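Local coordinates for mandelate racemase / muconate lactonizing enzyme, C-terminal domain protein (Pseudovibrio sp. JE062, PDB 4JHM) that is of unknown function but belongs to the enolase superfamily, combining a mandelate racemase / muconate lactonizing enzyme N-terminal domain with a TIM-barrel-type C-terminal domain, at residues Ile279-Ala289 / Ala309-Cys320; Glu49-Tyr57 / Ser300-Ala308. All blocks are in the same frame, centred on the assembly; numbering follows the deposited sequence.

Contact 1: Ile279-Ala289 / Ala309-Cys320; sequences ITQLNKCFAIA and ANLHVALAHDNC
The helices that bring Ile279 to Ala309 and Asn283 to Val313 run in roughly the same direction, with axes 10.0 Å apart at closest approach and a signed crossing angle of -35°. Both belong to the enolase C-terminal, TIM-barrel-type part of the chain, and Val313 is a knob in a hole formed by Ile279, Leu282, Asn283 and Phe286. With CG1 anti to the backbone N (chi1 -177°), Val313 sends that methyl to the Phe286 ring, 3.4 Å from CD2, while its CG2 lies 3.7 Å from Ile279 CD1. Beyond the helix, residues 317-320 run along Phe286. The His317 and Phe286 rings are nearly parallel but slid apart, so it is Phe286 CB that covers the imidazole, 3.8 Å from the His317 ring centroid in a CH-pi contact. His317 NE2 donates to Asn283 OD1 at 2.9 Å and 167°; the acceptor lies in the imidazole plane, whereas the donor stands above the amide carbonyl plane. Arg131 hydrogen-bonds to the carbonyl O atoms of His317 and Cys320. Asn319 meets Phe286 at two places: OD1 at the ring edge, near CD1, and ND2, which donates to the Phe286 backbone O at 2.9 Å.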
loop_
_atom_site.group_PDB
_atom_site.type_symbol
_atom_site.label_atom_id
_atom_site.label_comp_id
_atom_site.label_asym_id
_atom_site.label_seq_id
_atom_site.Cartn_x
_atom_site.Cartn_y
_atom_site.Cartn_z
ATOM N N ILE A 279 27.710 -3.418 -23.632
ATOM C CA ILE A 279 28.333 -2.530 -22.657
ATOM C C ILE A 279 27.426 -1.349 -22.330
ATOM O O ILE A 279 27.212 -1.016 -21.166
ATOM C CB ILE A 279 29.666 -1.981 -23.208
ATOM C CG1 ILE A 279 30.620 -3.123 -23.576
ATOM C CG2 ILE A 279 30.333 -1.057 -22.201
ATOM C CD1 ILE A 279 31.191 -3.872 -22.389
ATOM N N THR A 280 26.907 -0.715 -23.374
ATOM C CA THR A 280 26.029 0.438 -23.238
ATOM C C THR A 280 24.960 0.259 -22.163
ATOM O O THR A 280 24.657 1.191 -21.422
ATOM C CB THR A 280 25.319 0.717 -24.573
ATOM O OG1 THR A 280 26.240 1.332 -25.486
ATOM C CG2 THR A 280 24.103 1.617 -24.375
ATOM N N GLN A 281 24.388 -0.937 -22.081
ATOM C CA GLN A 281 23.260 -1.180 -21.198
ATOM C C GLN A 281 23.700 -1.712 -19.843
ATOM O O GLN A 281 23.182 -1.289 -18.810
ATOM C CB GLN A 281 22.287 -2.162 -21.850
ATOM C CG GLN A 281 21.693 -1.657 -23.159
ATOM C CD GLN A 281 20.773 -0.470 -22.958
ATOM O OE1 GLN A 281 21.129 0.664 -23.259
ATOM N NE2 GLN A 281 19.588 -0.726 -22.423
ATOM N N LEU A 282 24.640 -2.651 -19.838
ATOM C CA LEU A 282 25.123 -3.199 -18.580
ATOM C C LEU A 282 25.525 -2.028 -17.721
ATOM O O LEU A 282 25.039 -1.858 -16.605
ATOM C CB LEU A 282 26.326 -4.114 -18.790
ATOM C CG LEU A 282 26.895 -4.715 -17.499
ATOM C CD1 LEU A 282 25.883 -5.646 -16.846
ATOM C CD2 LEU A 282 28.192 -5.460 -17.772
ATOM N N ASN A 283 26.413 -1.215 -18.282
ATOM C CA ASN A 283 26.920 -0.020 -17.634
ATOM C C ASN A 283 25.832 0.742 -16.884
ATOM O O ASN A 283 26.019 1.148 -15.739
ATOM C CB ASN A 283 27.567 0.885 -18.684
ATOM C CG ASN A 283 28.284 2.066 -18.071
ATOM O OD1 ASN A 283 29.271 1.907 -17.355
ATOM N ND2 ASN A 283 27.792 3.262 -18.353
ATOM N N LYS A 284 24.693 0.936 -17.533
ATOM C CA LYS A 284 23.590 1.658 -16.914
ATOM C C LYS A 284 22.991 0.876 -15.745
ATOM O O LYS A 284 22.645 1.457 -14.717
ATOM C CB LYS A 284 22.514 1.966 -17.949
ATOM C CG LYS A 284 22.962 2.948 -19.018
ATOM C CD LYS A 284 21.923 3.080 -20.119
ATOM C CE LYS A 284 22.430 3.919 -21.275
ATOM N NZ LYS A 284 21.541 3.770 -22.457
ATOM N N CYS A 285 22.879 -0.440 -15.900
ATOM C CA CYS A 285 22.328 -1.286 -14.845
ATOM C C CYS A 285 23.135 -1.170 -13.554
ATOM O O CYS A 285 22.579 -1.234 -12.455
ATOM C CB CYS A 285 22.260 -2.741 -15.305
ATOM S SG CYS A 285 21.005 -3.039 -16.573
ATOM N N PHE A 286 24.444 -0.998 -13.696
ATOM C CA PHE A 286 25.310 -0.716 -12.556
ATOM C C PHE A 286 24.852 0.558 -11.870
ATOM O O PHE A 286 24.608 0.577 -10.660
ATOM C CB PHE A 286 26.765 -0.541 -13.011
ATOM C CG PHE A 286 27.607 -1.778 -12.866
ATOM C CD1 PHE A 286 28.213 -2.078 -11.658
ATOM C CD2 PHE A 286 27.802 -2.629 -13.934
ATOM C CE1 PHE A 286 28.991 -3.211 -11.516
ATOM C CE2 PHE A 286 28.584 -3.759 -13.799
ATOM C CZ PHE A 286 29.182 -4.050 -12.589
ATOM N N ALA A 287 24.744 1.625 -12.657
ATOM C CA ALA A 287 24.300 2.917 -12.147
ATOM C C ALA A 287 22.948 2.782 -11.464
ATOM O O ALA A 287 22.701 3.397 -10.430
ATOM C CB ALA A 287 24.219 3.935 -13.275
ATOM N N ILE A 288 22.079 1.962 -12.045
ATOM C CA ILE A 288 20.736 1.776 -11.512
ATOM C C ILE A 288 20.778 1.049 -10.168
ATOM O O ILE A 288 20.095 1.447 -9.219
ATOM C CB ILE A 288 19.841 1.032 -12.520
ATOM C CG1 ILE A 288 19.614 1.921 -13.746
ATOM C CG2 ILE A 288 18.510 0.653 -11.886
ATOM C CD1 ILE A 288 18.939 1.224 -14.908
ATOM N N ALA A 289 21.588 -0.003 -10.085
ATOM C CA ALA A 289 21.792 -0.705 -8.819
ATOM C C ALA A 289 22.359 0.247 -7.785
ATOM O O ALA A 289 21.901 0.286 -6.649
ATOM C CB ALA A 289 22.728 -1.883 -9.004
ATOM N N ALA A 309 34.274 -8.360 -21.616
ATOM C CA ALA A 309 33.231 -7.345 -21.732
ATOM C C ALA A 309 32.643 -6.993 -20.373
ATOM O O ALA A 309 32.490 -5.821 -20.040
ATOM C CB ALA A 309 32.131 -7.827 -22.665
ATOM N N ASN A 310 32.313 -8.022 -19.599
ATOM C CA ASN A 310 31.759 -7.844 -18.263
ATOM C C ASN A 310 32.820 -7.378 -17.274
ATOM O O ASN A 310 32.585 -6.473 -16.468
ATOM C CB ASN A 310 31.140 -9.154 -17.770
ATOM C CG ASN A 310 29.980 -9.620 -18.637
ATOM O OD1 ASN A 310 28.876 -9.078 -18.563
ATOM N ND2 ASN A 310 30.223 -10.639 -19.451
ATOM N N LEU A 311 33.993 -7.998 -17.330
ATOM C CA LEU A 311 35.057 -7.660 -16.397
ATOM C C LEU A 311 35.346 -6.162 -16.442
ATOM O O LEU A 311 35.572 -5.527 -15.408
ATOM C CB LEU A 311 36.324 -8.457 -16.714
ATOM C CG LEU A 311 37.590 -8.026 -15.964
ATOM C CD1 LEU A 311 37.395 -8.069 -14.457
ATOM C CD2 LEU A 311 38.767 -8.898 -16.365
ATOM N N HIS A 312 35.331 -5.597 -17.644
ATOM C CA HIS A 312 35.668 -4.194 -17.822
ATOM C C HIS A 312 34.663 -3.291 -17.125
ATOM O O HIS A 312 35.026 -2.378 -16.384
ATOM C CB HIS A 312 35.750 -3.850 -19.309
ATOM C CG HIS A 312 37.094 -4.112 -19.906
ATOM N ND1 HIS A 312 38.182 -3.303 -19.662
ATOM C CD2 HIS A 312 37.532 -5.095 -20.725
ATOM C CE1 HIS A 312 39.231 -3.774 -20.310
ATOM N NE2 HIS A 312 38.864 -4.861 -20.963
ATOM N N VAL A 313 33.391 -3.553 -17.366
ATOM C CA VAL A 313 32.344 -2.766 -16.753
ATOM C C VAL A 313 32.456 -2.854 -15.232
ATOM O O VAL A 313 32.309 -1.852 -14.538
ATOM C CB VAL A 313 30.958 -3.236 -17.231
ATOM C CG1 VAL A 313 29.862 -2.368 -16.636
ATOM C CG2 VAL A 313 30.896 -3.205 -18.751
ATOM N N ALA A 314 32.742 -4.048 -14.716
ATOM C CA ALA A 314 32.847 -4.251 -13.269
ATOM C C ALA A 314 34.043 -3.503 -12.674
ATOM O O ALA A 314 34.027 -3.127 -11.505
ATOM C CB ALA A 314 32.927 -5.737 -12.939
ATOM N N LEU A 315 35.078 -3.287 -13.476
ATOM C CA LEU A 315 36.253 -2.547 -13.013
ATOM C C LEU A 315 36.003 -1.036 -13.005
ATOM O O LEU A 315 36.696 -0.289 -12.315
ATOM C CB LEU A 315 37.476 -2.882 -13.873
ATOM C CG LEU A 315 38.334 -4.060 -13.394
ATOM C CD1 LEU A 315 37.511 -5.167 -12.756
ATOM C CD2 LEU A 315 39.145 -4.613 -14.550
ATOM N N ALA A 316 35.000 -0.598 -13.757
ATOM C CA ALA A 316 34.673 0.819 -13.854
ATOM C C ALA A 316 33.806 1.295 -12.686
ATOM O O ALA A 316 33.717 2.490 -12.425
ATOM C CB ALA A 316 33.978 1.101 -15.176
ATOM N N HIS A 317 33.168 0.360 -11.990
ATOM C CA HIS A 317 32.312 0.692 -10.854
ATOM C C HIS A 317 32.761 -0.074 -9.611
ATOM O O HIS A 317 33.588 -0.979 -9.700
ATOM C CB HIS A 317 30.852 0.359 -11.178
ATOM C CG HIS A 317 30.346 1.002 -12.432
ATOM N ND1 HIS A 317 29.741 2.241 -12.442
ATOM C CD2 HIS A 317 30.350 0.577 -13.718
ATOM C CE1 HIS A 317 29.398 2.551 -13.682
ATOM N NE2 HIS A 317 29.756 1.557 -14.474
ATOM N N ASP A 318 32.217 0.291 -8.455
ATOM C CA ASP A 318 32.557 -0.378 -7.199
ATOM C C ASP A 318 31.512 -1.407 -6.794
ATOM O O ASP A 318 31.835 -2.391 -6.127
ATOM C CB ASP A 318 32.700 0.642 -6.074
ATOM C CG ASP A 318 33.939 1.492 -6.215
ATOM O OD1 ASP A 318 35.034 0.912 -6.359
ATOM O OD2 ASP A 318 33.820 2.735 -6.169
ATOM N N ASN A 319 30.261 -1.180 -7.190
ATOM C CA ASN A 319 29.156 -2.031 -6.757
ATOM C C ASN A 319 29.099 -3.365 -7.505
ATOM O O ASN A 319 28.296 -3.552 -8.415
ATOM C CB ASN A 319 27.821 -1.283 -6.858
ATOM C CG ASN A 319 27.560 -0.705 -8.241
ATOM O OD1 ASN A 319 28.480 -0.431 -9.008
ATOM N ND2 ASN A 319 26.287 -0.505 -8.557
ATOM N N CYS A 320 29.972 -4.279 -7.096
ATOM C CA CYS A 320 30.043 -5.646 -7.615
ATOM C C CYS A 320 31.226 -6.271 -6.892
ATOM O O CYS A 320 32.280 -5.655 -6.816
ATOM C CB CYS A 320 30.261 -5.680 -9.133
ATOM S SG CYS A 320 30.712 -7.309 -9.818
#

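Contact 2: Glu49-Tyr57 / Ser300-Ala308; sequences EGLGATMSY and SMGYTLTQA
Met55, modelled as selenomethionine, lies against Gly302 and Tyr303 where the edge strand of the N-terminal antiparallel sheet passes over the start of a helix of the TIM-barrel-type domain. The strand segment 50-57 and the helix segment 304-308 are nearly perpendicular, at 105°, and their axes come within 7.3 Å. This is an interface between domains, made by side chains, and the two segments share no hydrogen bond. Strand alternation directs Leu51, Ala53 and Met55 toward segment 300-308, while Thr54 and Ser56 face the other way; Thr54 OG1 bonds to the carbonyl of Thr274.

The Met55 side chain can be followed outward: CB leaves the strand on the side of Thr306, and CG comes to the edge of the Tyr303 ring, 3.8 Å from CE2 and near the ring plane. The selenium then stands obliquely to that ring, with SE 5.2 Å from the Tyr303 centroid, a Met-aromatic contact. SE also lies 3.5 Å from Gly302 CA. A bend at chi3 of Met55 (70°) turns the terminal methyl, and Met55 CE ends 4.1 Å from Met301 O. The backbone O of Met55 accepts a hydrogen bond from Trp98 NE1 of another subunit, which places this part of the strand close to an assembly interface.

Further back, Leu305 lies along the strand from Ala53 to Leu51. Its CB meets Ala53 CB at 3.6 Å, CD1 also packs on that methyl, and CD2 reaches Leu51 CB at 4.0 Å. Tyr303 occupies the N-cap position of the helix, and the loop leading into it is tied back by a side chain of the first turn: Gln307 NE2 donates to Gly302 O at 2.7 Å, with an N-H...O angle of 151°.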
loop_
_atom_site.group_PDB
_atom_site.type_symbol
_atom_site.label_atom_id
_atom_site.label_comp_id
_atom_site.label_asym_id
_atom_site.label_seq_id
_atom_site.Cartn_x
_atom_site.Cartn_y
_atom_site.Cartn_z
ATOM N N GLU A 49 39.668 -2.202 -35.915
ATOM C CA GLU A 49 38.680 -3.281 -35.863
ATOM C C GLU A 49 38.175 -3.555 -34.447
ATOM O O GLU A 49 38.938 -3.491 -33.483
ATOM C CB GLU A 49 39.240 -4.563 -36.492
ATOM C CG GLU A 49 40.307 -5.277 -35.678
ATOM C CD GLU A 49 40.757 -6.572 -36.333
ATOM O OE1 GLU A 49 40.962 -7.568 -35.603
ATOM O OE2 GLU A 49 40.892 -6.596 -37.579
ATOM N N GLY A 50 36.884 -3.858 -34.336
ATOM C CA GLY A 50 36.240 -4.078 -33.040
ATOM C C GLY A 50 35.722 -5.491 -32.891
ATOM O O GLY A 50 35.193 -6.068 -33.840
ATOM N N LEU A 51 35.878 -6.051 -31.694
ATOM C CA LEU A 51 35.439 -7.414 -31.420
ATOM C C LEU A 51 34.345 -7.452 -30.362
ATOM O O LEU A 51 34.435 -6.790 -29.327
ATOM C CB LEU A 51 36.606 -8.274 -30.940
ATOM C CG LEU A 51 37.960 -8.064 -31.613
ATOM C CD1 LEU A 51 38.962 -9.048 -31.030
ATOM C CD2 LEU A 51 37.850 -8.215 -33.122
ATOM N N GLY A 52 33.316 -8.248 -30.637
ATOM C CA GLY A 52 32.257 -8.526 -29.676
ATOM C C GLY A 52 31.850 -9.973 -29.834
ATOM O O GLY A 52 32.173 -10.597 -30.842
ATOM N N ALA A 53 31.147 -10.513 -28.844
ATOM C CA ALA A 53 30.796 -11.926 -28.856
ATOM C C ALA A 53 29.667 -12.243 -27.894
ATOM O O ALA A 53 29.572 -11.653 -26.819
ATOM C CB ALA A 53 32.013 -12.763 -28.500
ATOM N N THR A 54 28.813 -13.180 -28.286
ATOM C CA THR A 54 27.821 -13.727 -27.376
ATOM C C THR A 54 27.760 -15.244 -27.522
ATOM O O THR A 54 27.969 -15.797 -28.604
ATOM C CB THR A 54 26.419 -13.126 -27.597
ATOM O OG1 THR A 54 25.584 -13.451 -26.479
ATOM C CG2 THR A 54 25.790 -13.667 -28.875
HETATM N N MSE A 55 27.452 -15.905 -26.415
HETATM C CA MSE A 55 27.533 -17.345 -26.324
HETATM C C MSE A 55 26.180 -17.961 -26.483
HETATM O O MSE A 55 25.189 -17.421 -25.994
HETATM C CB MSE A 55 28.066 -17.615 -24.930
HETATM C CG MSE A 55 28.593 -19.028 -24.791
HETATM SE SE MSE A 55 29.084 -19.315 -22.910
HETATM C CE MSE A 55 27.295 -19.332 -22.080
ATOM N N SER A 56 26.122 -19.092 -27.180
ATOM C CA SER A 56 24.900 -19.885 -27.270
ATOM C C SER A 56 25.142 -21.248 -26.633
ATOM O O SER A 56 26.268 -21.739 -26.612
ATOM C CB SER A 56 24.484 -20.082 -28.728
ATOM O OG SER A 56 24.555 -18.875 -29.458
ATOM N N TYR A 57 24.084 -21.860 -26.117
ATOM C CA TYR A 57 24.167 -23.227 -25.615
ATOM C C TYR A 57 22.937 -24.001 -26.070
ATOM O O TYR A 57 21.826 -23.746 -25.612
ATOM C CB TYR A 57 24.309 -23.247 -24.089
ATOM C CG TYR A 57 23.680 -22.061 -23.404
ATOM C CD1 TYR A 57 24.395 -20.890 -23.215
ATOM C CD2 TYR A 57 22.369 -22.107 -22.956
ATOM C CE1 TYR A 57 23.822 -19.796 -22.599
ATOM C CE2 TYR A 57 21.783 -21.018 -22.339
ATOM C CZ TYR A 57 22.513 -19.864 -22.162
ATOM O OH TYR A 57 21.934 -18.778 -21.543
ATOM N N SER A 300 29.672 -13.404 -15.993
ATOM C CA SER A 300 30.787 -13.359 -16.931
ATOM C C SER A 300 31.221 -14.754 -17.355
ATOM O O SER A 300 32.304 -14.925 -17.889
ATOM C CB SER A 300 31.974 -12.626 -16.310
ATOM O OG SER A 300 32.630 -13.434 -15.345
HETATM N N MSE A 301 30.371 -15.748 -17.118
HETATM C CA MSE A 301 30.660 -17.114 -17.544
HETATM C C MSE A 301 30.564 -17.210 -19.039
HETATM O O MSE A 301 29.527 -16.913 -19.623
HETATM C CB MSE A 301 29.667 -18.072 -16.897
HETATM C CG MSE A 301 29.188 -19.143 -17.869
HETATM SE SE MSE A 301 29.537 -20.914 -17.095
HETATM C CE MSE A 301 27.680 -21.429 -16.665
ATOM N N GLY A 302 31.653 -17.625 -19.677
ATOM C CA GLY A 302 31.682 -17.767 -21.129
ATOM C C GLY A 302 33.083 -17.660 -21.701
ATOM O O GLY A 302 34.065 -17.877 -20.996
ATOM N N TYR A 303 33.171 -17.320 -22.981
ATOM C CA TYR A 303 34.452 -17.218 -23.666
ATOM C C TYR A 303 35.113 -15.894 -23.345
ATOM O O TYR A 303 34.436 -14.949 -22.951
ATOM C CB TYR A 303 34.255 -17.352 -25.169
ATOM C CG TYR A 303 33.766 -18.715 -25.579
ATOM C CD1 TYR A 303 34.661 -19.746 -25.831
ATOM C CD2 TYR A 303 32.411 -18.978 -25.703
ATOM C CE1 TYR A 303 34.219 -21.002 -26.203
ATOM C CE2 TYR A 303 31.960 -20.229 -26.073
ATOM C CZ TYR A 303 32.868 -21.236 -26.324
ATOM O OH TYR A 303 32.416 -22.476 -26.693
ATOM N N THR A 304 36.429 -15.822 -23.528
ATOM C CA THR A 304 37.209 -14.683 -23.040
ATOM C C THR A 304 36.612 -13.328 -23.426
ATOM O O THR A 304 36.644 -12.383 -22.630
ATOM C CB THR A 304 38.678 -14.753 -23.494
ATOM O OG1 THR A 304 38.760 -15.451 -24.738
ATOM C CG2 THR A 304 39.523 -15.483 -22.453
ATOM N N LEU A 305 36.062 -13.232 -24.633
ATOM C CA LEU A 305 35.386 -12.007 -25.054
ATOM C C LEU A 305 34.189 -11.705 -24.160
ATOM O O LEU A 305 34.011 -10.572 -23.706
ATOM C CB LEU A 305 34.941 -12.104 -26.513
ATOM C CG LEU A 305 35.939 -11.531 -27.513
ATOM C CD1 LEU A 305 35.536 -11.883 -28.935
ATOM C CD2 LEU A 305 36.042 -10.023 -27.337
ATOM N N THR A 306 33.363 -12.716 -23.914
ATOM C CA THR A 306 32.260 -12.574 -22.972
ATOM C C THR A 306 32.808 -12.218 -21.592
ATOM O O THR A 306 32.252 -11.380 -20.889
ATOM C CB THR A 306 31.434 -13.866 -22.859
ATOM O OG1 THR A 306 30.605 -14.018 -24.019
ATOM C CG2 THR A 306 30.560 -13.827 -21.618
ATOM N N GLN A 307 33.907 -12.862 -21.213
ATOM C CA GLN A 307 34.520 -12.621 -19.916
ATOM C C GLN A 307 34.990 -11.180 -19.798
ATOM O O GLN A 307 34.724 -10.517 -18.804
ATOM C CB GLN A 307 35.704 -13.567 -19.701
ATOM C CG GLN A 307 35.330 -15.039 -19.654
ATOM C CD GLN A 307 36.537 -15.945 -19.503
ATOM O OE1 GLN A 307 37.474 -15.629 -18.771
ATOM N NE2 GLN A 307 36.517 -17.080 -20.192
ATOM N N ALA A 308 35.687 -10.698 -20.823
ATOM C CA ALA A 308 36.315 -9.375 -20.784
ATOM C C ALA A 308 35.286 -8.246 -20.762
ATOM O O ALA A 308 35.412 -7.296 -19.989
ATOM C CB ALA A 308 37.260 -9.207 -21.967
#

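From the N terminus, strand 50-58 is the first of the contacting segments, and contact 2 closes a long loop of 242 residues between it and Ser300-Ala308. Contact 1 closes a short one, with 19 residues separating Ile279-Ala289 from Ala309-Cys320. The segments alternate along the chain, so the two loops cross, overlapping between 279-289 and 300-308. Helix 304-316 serves both: its first turn meets the N-terminal sheet, and its later turns meet helix 279-291. The helix thus joins an interdomain contact to one within the TIM-barrel-type domain. Their centres are about 16 Å apart, yet they touch, Asn310 ND2 lying 3.8 Å from Ser300 CA and also donating to Thr306 O.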